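Local structure of probable FAD-dependent oxidoreductase PA4991 (Pseudomonas aeruginosa PAO1, 5EZ7) at residues 47-51 and 270-274; 227-231 and 275-281. The protein probably acts as an FAD-dependent oxidoreductase of the DAO family, carrying one FAD per subunit, with a physiological substrate that remains unknown. All coordinates share one frame. Residue numbers count along the deposited sequence, not the author numbering.

Interaction 1: residues 47-51 and 270-274; sequences VKSQG and YLGGD. With FAD (flavin-adenine dinucleotide), chain B.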
ATOM      1  N   VAL A  47      -0.619   5.248   1.320  1.00 27.19           N
ATOM      2  CA  VAL A  47      -0.037   6.519   0.862  1.00 29.24           C
ATOM      3  C   VAL A  47       1.233   6.815   1.633  1.00 28.20           C
ATOM      4  O   VAL A  47       1.973   7.672   1.210  1.00 27.57           O
ATOM      5  CB  VAL A  47      -1.065   7.673   0.959  1.00 31.73           C
ATOM      6  CG1 VAL A  47      -0.512   9.012   0.587  1.00 33.36           C
ATOM      7  CG2 VAL A  47      -2.122   7.453  -0.087  1.00 35.35           C
ATOM      8  N   LYS A  48       1.448   6.128   2.768  1.00 27.21           N
ATOM      9  CA  LYS A  48       2.693   6.218   3.512  1.00 27.52           C
ATOM     10  C   LYS A  48       3.755   5.217   3.076  1.00 26.57           C
ATOM     11  O   LYS A  48       4.863   5.232   3.613  1.00 26.62           O
ATOM     12  CB  LYS A  48       2.439   6.061   5.012  1.00 28.21           C
ATOM     13  CG  LYS A  48       1.511   7.118   5.578  1.00 29.51           C
ATOM     14  CD  LYS A  48       1.344   6.850   7.061  1.00 31.99           C
ATOM     15  CE  LYS A  48       0.509   7.917   7.773  1.00 32.89           C
ATOM     16  NZ  LYS A  48      -0.922   7.562   7.634  1.00 32.68           N
ATOM     17  N   SER A  49       3.454   4.356   2.111  1.00 25.00           N
ATOM     18  CA  SER A  49       4.463   3.437   1.637  1.00 25.19           C
ATOM     19  C   SER A  49       5.514   4.165   0.803  1.00 24.79           C
ATOM     20  O   SER A  49       5.365   5.357   0.466  1.00 25.17           O
ATOM     21  CB  SER A  49       3.857   2.281   0.820  1.00 25.94           C
ATOM     22  OG  SER A  49       3.198   2.702  -0.365  1.00 25.45           O
ATOM     23  N   GLN A  50       6.560   3.438   0.466  1.00 24.63           N
ATOM     24  CA  GLN A  50       7.592   3.958  -0.429  1.00 25.77           C
ATOM     25  C   GLN A  50       7.246   3.652  -1.886  1.00 26.51           C
ATOM     26  O   GLN A  50       7.921   4.123  -2.781  1.00 28.26           O
ATOM     27  CB  GLN A  50       8.972   3.429  -0.041  1.00 25.58           C
ATOM     28  CG  GLN A  50       9.443   3.944   1.319  1.00 25.60           C
ATOM     29  CD  GLN A  50      10.977   3.884   1.500  1.00 25.83           C
ATOM     30  OE1 GLN A  50      11.503   2.956   2.096  1.00 25.12           O
ATOM     31  NE2 GLN A  50      11.676   4.871   0.964  1.00 25.64           N
ATOM     32  N   GLY A  51       6.186   2.876  -2.130  1.00 26.35           N
ATOM     33  CA  GLY A  51       5.641   2.702  -3.485  1.00 25.90           C
ATOM     34  C   GLY A  51       6.432   1.733  -4.322  1.00 26.66           C
ATOM     35  O   GLY A  51       6.228   1.645  -5.537  1.00 26.13           O
ATOM     36  N   TYR A 270      12.526  10.179   1.199  1.00 27.30           N
ATOM     37  CA  TYR A 270      11.826   9.401   2.192  1.00 26.84           C
ATOM     38  C   TYR A 270      12.703   8.196   2.517  1.00 27.02           C
ATOM     39  O   TYR A 270      13.066   7.430   1.609  1.00 26.90           O
ATOM     40  CB  TYR A 270      10.492   8.983   1.575  1.00 26.55           C
ATOM     41  CG  TYR A 270       9.453   8.420   2.492  1.00 27.24           C
ATOM     42  CD1 TYR A 270       9.358   8.797   3.815  1.00 27.82           C
ATOM     43  CD2 TYR A 270       8.493   7.532   2.000  1.00 27.96           C
ATOM     44  CE1 TYR A 270       8.363   8.265   4.647  1.00 28.18           C
ATOM     45  CE2 TYR A 270       7.511   7.003   2.817  1.00 27.81           C
ATOM     46  CZ  TYR A 270       7.449   7.369   4.148  1.00 27.41           C
ATOM     47  OH  TYR A 270       6.462   6.847   4.972  1.00 27.87           O
ATOM     48  N   LEU A 271      13.050   8.041   3.795  1.00 26.72           N
ATOM     49  CA  LEU A 271      13.983   7.033   4.217  1.00 27.91           C
ATOM     50  C   LEU A 271      13.352   5.940   5.050  1.00 27.01           C
ATOM     51  O   LEU A 271      12.943   6.188   6.188  1.00 26.71           O
ATOM     52  CB  LEU A 271      15.119   7.652   5.042  1.00 30.14           C
ATOM     53  CG  LEU A 271      15.826   8.943   4.615  1.00 31.91           C
ATOM     54  CD1 LEU A 271      16.936   9.241   5.619  1.00 33.80           C
ATOM     55  CD2 LEU A 271      16.428   8.874   3.223  1.00 32.41           C
ATOM     56  N   GLY A 272      13.367   4.723   4.509  1.00 26.69           N
ATOM     57  CA  GLY A 272      13.041   3.488   5.249  1.00 26.57           C
ATOM     58  C   GLY A 272      14.244   2.591   5.369  1.00 28.09           C
ATOM     59  O   GLY A 272      15.396   3.079   5.410  1.00 28.56           O
ATOM     60  N   GLY A 273      13.997   1.283   5.389  1.00 29.01           N
ATOM     61  CA  GLY A 273      15.021   0.303   5.684  1.00 31.57           C
ATOM     62  C   GLY A 273      15.286   0.084   7.179  1.00 33.84           C
ATOM     63  O   GLY A 273      14.403   0.289   8.021  1.00 34.42           O
ATOM     64  N   ASP A 274      16.501  -0.331   7.496  1.00 35.68           N
ATOM     65  CA  ASP A 274      16.868  -0.737   8.846  1.00 39.15           C
ATOM     66  C   ASP A 274      16.972   0.467   9.800  1.00 38.01           C
ATOM     67  O   ASP A 274      16.824   0.321  11.017  1.00 37.32           O
ATOM     68  CB  ASP A 274      18.214  -1.503   8.828  1.00 43.25           C
ATOM     69  CG  ASP A 274      18.611  -2.072  10.221  1.00 47.12           C
ATOM     70  OD1 ASP A 274      18.080  -3.132  10.622  1.00 49.15           O
ATOM     71  OD2 ASP A 274      19.462  -1.445  10.913  1.00 50.00           O
TER
HETATM   72  PA  FAD B 401      -4.212   0.323   4.482  1.00 21.83           P
HETATM   73  O1A FAD B 401      -3.511   1.103   3.419  1.00 22.23           O
HETATM   74  O2A FAD B 401      -3.864   0.521   5.931  1.00 22.92           O
HETATM   75  O5B FAD B 401      -5.765   0.560   4.265  1.00 22.00           O
HETATM   76  C5B FAD B 401      -6.734   0.175   5.220  1.00 21.75           C
HETATM   77  C4B FAD B 401      -7.901   1.120   5.029  1.00 22.00           C
HETATM   78  O4B FAD B 401      -9.008   0.673   5.828  1.00 22.11           O
HETATM   79  C3B FAD B 401      -7.543   2.548   5.450  1.00 21.47           C
HETATM   80  O3B FAD B 401      -7.778   3.470   4.383  1.00 20.71           O
HETATM   81  C2B FAD B 401      -8.448   2.797   6.642  1.00 21.75           C
HETATM   82  O2B FAD B 401      -8.888   4.145   6.789  1.00 21.59           O
HETATM   83  C1B FAD B 401      -9.602   1.822   6.396  1.00 22.29           C
HETATM   84  N9A FAD B 401     -10.298   1.422   7.625  1.00 23.63           N
HETATM   85  C8A FAD B 401      -9.727   1.081   8.794  1.00 23.09           C
HETATM   86  N7A FAD B 401     -10.676   0.781   9.697  1.00 22.98           N
HETATM   87  C5A FAD B 401     -11.868   0.919   9.105  1.00 22.53           C
HETATM   88  C6A FAD B 401     -13.268   0.760   9.524  1.00 22.02           C
HETATM   89  N6A FAD B 401     -13.529   0.365  10.779  1.00 21.48           N
HETATM   90  N1A FAD B 401     -14.237   0.994   8.624  1.00 21.89           N
HETATM   91  C2A FAD B 401     -13.948   1.383   7.369  1.00 23.02           C
HETATM   92  N3A FAD B 401     -12.688   1.555   6.917  1.00 23.01           N
HETATM   93  C4A FAD B 401     -11.628   1.344   7.736  1.00 23.21           C
HETATM   94  N1  FAD B 401       4.934  -2.294   0.427  1.00 25.77           N
HETATM   95  C2  FAD B 401       5.557  -2.403  -0.766  1.00 27.75           C
HETATM   96  O2  FAD B 401       5.214  -3.321  -1.548  1.00 27.67           O
HETATM   97  N3  FAD B 401       6.533  -1.560  -1.146  1.00 28.72           N
HETATM   98  C4  FAD B 401       6.956  -0.565  -0.371  1.00 27.76           C
HETATM   99  O4  FAD B 401       7.856   0.211  -0.750  1.00 30.67           O
HETATM  100  C4X FAD B 401       6.326  -0.382   0.941  1.00 26.84           C
HETATM  101  N5  FAD B 401       6.714   0.606   1.769  1.00 25.45           N
HETATM  102  C5X FAD B 401       6.120   0.772   2.965  1.00 25.90           C
HETATM  103  C6  FAD B 401       6.538   1.815   3.782  1.00 26.70           C
HETATM  104  C7  FAD B 401       5.953   2.023   5.015  1.00 27.46           C
HETATM  105  C7M FAD B 401       6.410   3.165   5.871  1.00 28.68           C
HETATM  106  C8  FAD B 401       4.847   1.137   5.457  1.00 27.98           C
HETATM  107  C8M FAD B 401       4.155   1.321   6.791  1.00 29.21           C
HETATM  108  C9  FAD B 401       4.440   0.094   4.645  1.00 26.84           C
HETATM  109  C9A FAD B 401       5.030  -0.136   3.405  1.00 26.41           C
HETATM  110  N10 FAD B 401       4.627  -1.195   2.543  1.00 25.88           N
HETATM  111  C10 FAD B 401       5.251  -1.330   1.297  1.00 25.92           C
HETATM  112  C1' FAD B 401       3.550  -2.105   2.896  1.00 25.48           C
HETATM  113  C2' FAD B 401       2.245  -1.498   2.412  1.00 24.66           C
HETATM  114  O2' FAD B 401       2.171  -0.098   2.713  1.00 25.37           O
HETATM  115  C3' FAD B 401       1.051  -2.237   3.001  1.00 24.13           C
HETATM  116  O3' FAD B 401       1.293  -3.655   2.904  1.00 24.08           O
HETATM  117  C4' FAD B 401      -0.231  -1.888   2.250  1.00 22.82           C
HETATM  118  O4' FAD B 401      -0.274  -0.507   1.889  1.00 23.27           O
HETATM  119  C5' FAD B 401      -1.461  -2.191   3.084  1.00 22.30           C
HETATM  120  O5' FAD B 401      -2.631  -1.997   2.277  1.00 20.74           O
HETATM  121  P   FAD B 401      -4.070  -2.143   2.958  1.00 20.30           P
HETATM  122  O1P FAD B 401      -5.101  -1.598   2.005  1.00 21.17           O
HETATM  123  O2P FAD B 401      -4.161  -3.547   3.439  1.00 20.45           O
HETATM  124  O3P FAD B 401      -3.933  -1.250   4.283  1.00 20.67           O

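Interaction 2: residues 227-231 and 275-281; sequences RPLHM and IAETDGV. With FAD (flavin-adenine dinucleotide), chain B.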
ATOM      1  N   ARG A 227       3.767  -3.886  13.467  1.00 33.83           N
ATOM      2  CA  ARG A 227       5.214  -3.754  13.518  1.00 34.96           C
ATOM      3  C   ARG A 227       5.539  -2.339  13.149  1.00 33.49           C
ATOM      4  O   ARG A 227       5.444  -1.966  11.978  1.00 31.27           O
ATOM      5  CB  ARG A 227       5.890  -4.719  12.588  1.00 36.94           C
ATOM      6  CG  ARG A 227       5.803  -6.137  13.119  1.00 40.22           C
ATOM      7  CD  ARG A 227       6.029  -7.136  11.998  1.00 42.35           C
ATOM      8  NE  ARG A 227       7.395  -7.039  11.493  1.00 43.48           N
ATOM      9  CZ  ARG A 227       7.775  -6.905  10.220  1.00 43.59           C
ATOM     10  NH1 ARG A 227       9.079  -6.819   9.937  1.00 45.06           N
ATOM     11  NH2 ARG A 227       6.910  -6.867   9.229  1.00 41.27           N
ATOM     12  N   PRO A 228       5.898  -1.531  14.155  1.00 33.61           N
ATOM     13  CA  PRO A 228       6.073  -0.112  13.858  1.00 32.81           C
ATOM     14  C   PRO A 228       7.319   0.190  12.976  1.00 31.17           C
ATOM     15  O   PRO A 228       8.246  -0.610  12.884  1.00 31.09           O
ATOM     16  CB  PRO A 228       6.168   0.504  15.253  1.00 33.96           C
ATOM     17  CG  PRO A 228       6.848  -0.569  16.059  1.00 35.61           C
ATOM     18  CD  PRO A 228       6.340  -1.872  15.524  1.00 34.68           C
ATOM     19  N   LEU A 229       7.257   1.310  12.279  1.00 30.65           N
ATOM     20  CA  LEU A 229       8.394   1.897  11.559  1.00 30.95           C
ATOM     21  C   LEU A 229       8.565   3.338  12.036  1.00 31.23           C
ATOM     22  O   LEU A 229       7.584   3.979  12.411  1.00 32.66           O
ATOM     23  CB  LEU A 229       8.124   1.881  10.049  1.00 29.54           C
ATOM     24  CG  LEU A 229       8.320   0.522   9.365  1.00 29.86           C
ATOM     25  CD1 LEU A 229       7.757   0.583   7.978  1.00 29.53           C
ATOM     26  CD2 LEU A 229       9.779   0.099   9.273  1.00 30.42           C
ATOM     27  N   HIS A 230       9.800   3.846  12.030  1.00 30.93           N
ATOM     28  CA  HIS A 230      10.116   5.300  12.223  1.00 29.40           C
ATOM     29  C   HIS A 230      10.801   5.862  10.976  1.00 27.68           C
ATOM     30  O   HIS A 230      12.035   5.897  10.882  1.00 27.39           O
ATOM     31  CB  HIS A 230      11.037   5.495  13.422  1.00 30.19           C
ATOM     32  CG  HIS A 230      11.043   6.888  13.979  1.00 30.35           C
ATOM     33  ND1 HIS A 230      11.761   7.221  15.103  1.00 31.51           N
ATOM     34  CD2 HIS A 230      10.388   8.012  13.610  1.00 30.09           C
ATOM     35  CE1 HIS A 230      11.549   8.487  15.408  1.00 32.15           C
ATOM     36  NE2 HIS A 230      10.713   8.990  14.521  1.00 31.27           N
ATOM     37  N   MET A 231       9.984   6.285  10.023  1.00 25.88           N
ATOM     38  CA  MET A 231      10.459   6.784   8.744  1.00 24.89           C
ATOM     39  C   MET A 231      10.928   8.218   8.901  1.00 25.10           C
ATOM     40  O   MET A 231      10.399   8.939   9.733  1.00 24.66           O
ATOM     41  CB  MET A 231       9.323   6.767   7.718  1.00 24.62           C
ATOM     42  CG  MET A 231       8.664   5.413   7.456  1.00 24.59           C
ATOM     43  SD  MET A 231       9.753   4.146   6.802  1.00 25.44           S
ATOM     44  CE  MET A 231       9.923   4.793   5.133  1.00 25.32           C
ATOM     45  N   ILE A 275      17.245   1.645   9.253  1.00 36.74           N
ATOM     46  CA  ILE A 275      17.225   2.864  10.047  1.00 36.84           C
ATOM     47  C   ILE A 275      15.804   3.157  10.605  1.00 35.50           C
ATOM     48  O   ILE A 275      15.686   3.761  11.669  1.00 35.51           O
ATOM     49  CB  ILE A 275      17.757   4.085   9.256  1.00 36.86           C
ATOM     50  CG1 ILE A 275      18.131   5.223  10.214  1.00 37.56           C
ATOM     51  CG2 ILE A 275      16.740   4.552   8.212  1.00 35.80           C
ATOM     52  CD1 ILE A 275      18.425   6.548   9.540  1.00 37.31           C
ATOM     53  N   ALA A 276      14.759   2.738   9.887  1.00 33.01           N
ATOM     54  CA  ALA A 276      13.380   2.911  10.335  1.00 31.33           C
ATOM     55  C   ALA A 276      12.850   1.747  11.153  1.00 32.25           C
ATOM     56  O   ALA A 276      11.745   1.845  11.605  1.00 32.64           O
ATOM     57  CB  ALA A 276      12.477   3.147   9.150  1.00 29.81           C
ATOM     58  N   GLU A 277      13.617   0.674  11.369  1.00 33.55           N
ATOM     59  CA  GLU A 277      13.148  -0.526  12.104  1.00 35.35           C
ATOM     60  C   GLU A 277      13.412  -0.382  13.592  1.00 37.11           C
ATOM     61  O   GLU A 277      13.483   0.742  14.078  1.00 38.34           O
ATOM     62  CB  GLU A 277      13.778  -1.809  11.520  1.00 36.45           C
ATOM     63  CG  GLU A 277      13.226  -2.151  10.143  1.00 36.35           C
ATOM     64  CD  GLU A 277      11.883  -2.879  10.166  1.00 36.30           C
ATOM     65  OE1 GLU A 277      11.331  -3.141  11.258  1.00 36.60           O
ATOM     66  OE2 GLU A 277      11.368  -3.206   9.067  1.00 35.77           O
ATOM     67  N   THR A 278      13.544  -1.496  14.310  1.00 38.89           N
ATOM     68  CA  THR A 278      13.593  -1.534  15.771  1.00 42.87           C
ATOM     69  C   THR A 278      14.418  -0.431  16.523  1.00 43.89           C
ATOM     70  O   THR A 278      13.901   0.176  17.475  1.00 44.09           O
ATOM     71  CB  THR A 278      14.029  -2.960  16.209  1.00 46.13           C
ATOM     72  OG1 THR A 278      13.080  -3.894  15.657  1.00 49.43           O
ATOM     73  CG2 THR A 278      14.045  -3.147  17.726  1.00 47.40           C
ATOM     74  N   ASP A 279      15.665  -0.174  16.129  1.00 43.95           N
ATOM     75  CA  ASP A 279      16.449   0.858  16.824  1.00 45.37           C
ATOM     76  C   ASP A 279      15.992   2.254  16.421  1.00 41.51           C
ATOM     77  O   ASP A 279      15.944   3.129  17.257  1.00 41.41           O
ATOM     78  CB  ASP A 279      17.945   0.683  16.617  1.00 48.71           C
ATOM     79  CG  ASP A 279      18.439  -0.644  17.131  1.00 52.77           C
ATOM     80  OD1 ASP A 279      18.134  -1.008  18.296  1.00 54.80           O
ATOM     81  OD2 ASP A 279      19.123  -1.336  16.352  1.00 56.97           O
ATOM     82  N   GLY A 280      15.596   2.436  15.173  1.00 37.28           N
ATOM     83  CA  GLY A 280      14.933   3.669  14.787  1.00 35.71           C
ATOM     84  C   GLY A 280      13.664   3.935  15.570  1.00 34.88           C
ATOM     85  O   GLY A 280      13.427   5.058  16.036  1.00 34.45           O
ATOM     86  N   VAL A 281      12.851   2.901  15.721  1.00 33.90           N
ATOM     87  CA  VAL A 281      11.635   3.012  16.518  1.00 33.42           C
ATOM     88  C   VAL A 281      11.961   3.462  17.940  1.00 34.41           C
ATOM     89  O   VAL A 281      11.267   4.303  18.472  1.00 33.82           O
ATOM     90  CB  VAL A 281      10.767   1.714  16.491  1.00 33.22           C
ATOM     91  CG1 VAL A 281       9.608   1.788  17.486  1.00 33.81           C
ATOM     92  CG2 VAL A 281      10.190   1.480  15.091  1.00 31.58           C
TER
HETATM   93  PA  FAD B 401      -4.212   0.323   4.482  1.00 21.83           P
HETATM   94  O1A FAD B 401      -3.511   1.103   3.419  1.00 22.23           O
HETATM   95  O2A FAD B 401      -3.864   0.521   5.931  1.00 22.92           O
HETATM   96  O5B FAD B 401      -5.765   0.560   4.265  1.00 22.00           O
HETATM   97  C5B FAD B 401      -6.734   0.175   5.220  1.00 21.75           C
HETATM   98  C4B FAD B 401      -7.901   1.120   5.029  1.00 22.00           C
HETATM   99  O4B FAD B 401      -9.008   0.673   5.828  1.00 22.11           O
HETATM  100  C3B FAD B 401      -7.543   2.548   5.450  1.00 21.47           C
HETATM  101  O3B FAD B 401      -7.778   3.470   4.383  1.00 20.71           O
HETATM  102  C2B FAD B 401      -8.448   2.797   6.642  1.00 21.75           C
HETATM  103  O2B FAD B 401      -8.888   4.145   6.789  1.00 21.59           O
HETATM  104  C1B FAD B 401      -9.602   1.822   6.396  1.00 22.29           C
HETATM  105  N9A FAD B 401     -10.298   1.422   7.625  1.00 23.63           N
HETATM  106  C8A FAD B 401      -9.727   1.081   8.794  1.00 23.09           C
HETATM  107  N7A FAD B 401     -10.676   0.781   9.697  1.00 22.98           N
HETATM  108  C5A FAD B 401     -11.868   0.919   9.105  1.00 22.53           C
HETATM  109  C6A FAD B 401     -13.268   0.760   9.524  1.00 22.02           C
HETATM  110  N6A FAD B 401     -13.529   0.365  10.779  1.00 21.48           N
HETATM  111  N1A FAD B 401     -14.237   0.994   8.624  1.00 21.89           N
HETATM  112  C2A FAD B 401     -13.948   1.383   7.369  1.00 23.02           C
HETATM  113  N3A FAD B 401     -12.688   1.555   6.917  1.00 23.01           N
HETATM  114  C4A FAD B 401     -11.628   1.344   7.736  1.00 23.21           C
HETATM  115  N1  FAD B 401       4.934  -2.294   0.427  1.00 25.77           N
HETATM  116  C2  FAD B 401       5.557  -2.403  -0.766  1.00 27.75           C
HETATM  117  O2  FAD B 401       5.214  -3.321  -1.548  1.00 27.67           O
HETATM  118  N3  FAD B 401       6.533  -1.560  -1.146  1.00 28.72           N
HETATM  119  C4  FAD B 401       6.956  -0.565  -0.371  1.00 27.76           C
HETATM  120  O4  FAD B 401       7.856   0.211  -0.750  1.00 30.67           O
HETATM  121  C4X FAD B 401       6.326  -0.382   0.941  1.00 26.84           C
HETATM  122  N5  FAD B 401       6.714   0.606   1.769  1.00 25.45           N
HETATM  123  C5X FAD B 401       6.120   0.772   2.965  1.00 25.90           C
HETATM  124  C6  FAD B 401       6.538   1.815   3.782  1.00 26.70           C
HETATM  125  C7  FAD B 401       5.953   2.023   5.015  1.00 27.46           C
HETATM  126  C7M FAD B 401       6.410   3.165   5.871  1.00 28.68           C
HETATM  127  C8  FAD B 401       4.847   1.137   5.457  1.00 27.98           C
HETATM  128  C8M FAD B 401       4.155   1.321   6.791  1.00 29.21           C
HETATM  129  C9  FAD B 401       4.440   0.094   4.645  1.00 26.84           C
HETATM  130  C9A FAD B 401       5.030  -0.136   3.405  1.00 26.41           C
HETATM  131  N10 FAD B 401       4.627  -1.195   2.543  1.00 25.88           N
HETATM  132  C10 FAD B 401       5.251  -1.330   1.297  1.00 25.92           C
HETATM  133  C1' FAD B 401       3.550  -2.105   2.896  1.00 25.48           C
HETATM  134  C2' FAD B 401       2.245  -1.498   2.412  1.00 24.66           C
HETATM  135  O2' FAD B 401       2.171  -0.098   2.713  1.00 25.37           O
HETATM  136  C3' FAD B 401       1.051  -2.237   3.001  1.00 24.13           C
HETATM  137  O3' FAD B 401       1.293  -3.655   2.904  1.00 24.08           O
HETATM  138  C4' FAD B 401      -0.231  -1.888   2.250  1.00 22.82           C
HETATM  139  O4' FAD B 401      -0.274  -0.507   1.889  1.00 23.27           O
HETATM  140  C5' FAD B 401      -1.461  -2.191   3.084  1.00 22.30           C
HETATM  141  O5' FAD B 401      -2.631  -1.997   2.277  1.00 20.74           O
HETATM  142  P   FAD B 401      -4.070  -2.143   2.958  1.00 20.30           P
HETATM  143  O1P FAD B 401      -5.101  -1.598   2.005  1.00 21.17           O
HETATM  144  O2P FAD B 401      -4.161  -3.547   3.439  1.00 20.45           O
HETATM  145  O3P FAD B 401      -3.933  -1.250   4.283  1.00 20.67           O
HETATM  146  O   HOH W   1      10.041  -2.537  14.374  1.00 34.50           O

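Interaction 1: residues 47-51 and 270-274
The flavin end of the FAD pocket is where this contact forms: the loop 47-51, which runs along the isoalloxazine, meets the end of a strand of the large mixed sheet. The loop is close to the ring over several residues, with Ser49 CA 3.4 Å from FAD C6, Gln50 N 3.1 Å from FAD N5 and Gly51 N 3.4 Å from FAD O4; Gln50 and Gly51 are established FAD-binding residues. Gly51 has a positive phi (79°), which favours glycine. The one hydrogen bond between the segments runs from Tyr270 OH to Lys48 O at 2.6 Å. Lys48 O lies at the edge of the tyrosine ring and is also 3.4 Å from FAD C7M, while Tyr270 OH lies 3.8 Å from the same methyl. The bonded carbonyl thus sits beside the dimethylbenzene end of the flavin, with the phenol oxygen close by. Gln50 CG packs 3.8 Å from Tyr270 CD2. Farther out, Gln50 NE2 comes within 3.0 Å of Tyr270 O, but the angle is too poor for a hydrogen bond; the amide nitrogen instead bonds to Thr258 OG1 and Thr256 O. Gln50 OE1 ends 3.5 Å from Gly272 N. A beta carbon modelled on Gly272 would clash with that oxygen, so glycine suits this tight approach. The strand carrying Tyr270, 267-272, lies between antiparallel neighbours 255-261 and 224-236, and Tyr270 touches Met231 and Met233 of the latter and Leu313 of strand 309-320, while Trp387 packs edge-to-face against its ring.

Interaction 2: residues 227-231 and 275-281
Two nearly linear hydrogen bonds join strand segment 227-231 to the turn and helix start at 275-281. His230 N donates to Ala276 O (2.8 Å, 170° at the hydrogen), and His230 ND1 to Gly280 O (2.9 Å, 160°), so one residue grips both the turn and the first helical turn; its NE2 bonds to Thr312 OG1. Ala276 O also receives a CA-H...O contact from Leu229 CA at 3.4 Å. Gln288 NE2 serves His230 O and Ile275 O. Glu277 is the N-cap residue, and Val281 N donates to Glu277 O at 2.8 Å, an i to i+4 bond opening the helix. The carboxylate of Glu277 has a salt bridge to Arg317; the water bonded to Pro228 O at 3.0 Å reaches Glu277 OE1 weakly at 3.4 Å. Arg227 NH1 and Glu277 OE2, 4.4 Å apart, attract by charge alone, and Arg227 pairs with Glu319. Leu229 and Met231 belong to the FAD pocket, with Leu229 CD1 and Met231 CG each 3.6 Å from FAD C7M, so the strand that bonds to the turn also lines the flavin. The helix packs against strand 224-236, which lies between antiparallel strands 267-272 and 309-320, the latter one of the sheet's two outermost strands.

How the interactions relate
From the N terminus, segment 47-51 comes first, and interaction 1 closes on it only after a gap of 218 residues, when the chain arrives at 270-274. Within that gap lies 227-231, whose partner 275-281 follows directly after 274, so interaction 2 closes a loop with 43 intervening residues, none of them helical, and the two loops cross. Strands 224-236 and 267-272 are neighbours in the large sheet, which puts the contacts side by side: Met231 CE lies 3.4 Å from Gly272 CA, and Met231 CB 3.5 Å from Tyr270 CE1. Together they connect the flavin-binding loop to two sheet strands beside the FAD C7M methyl, with helix 278-282 packed behind strand 224-236, away from the flavin.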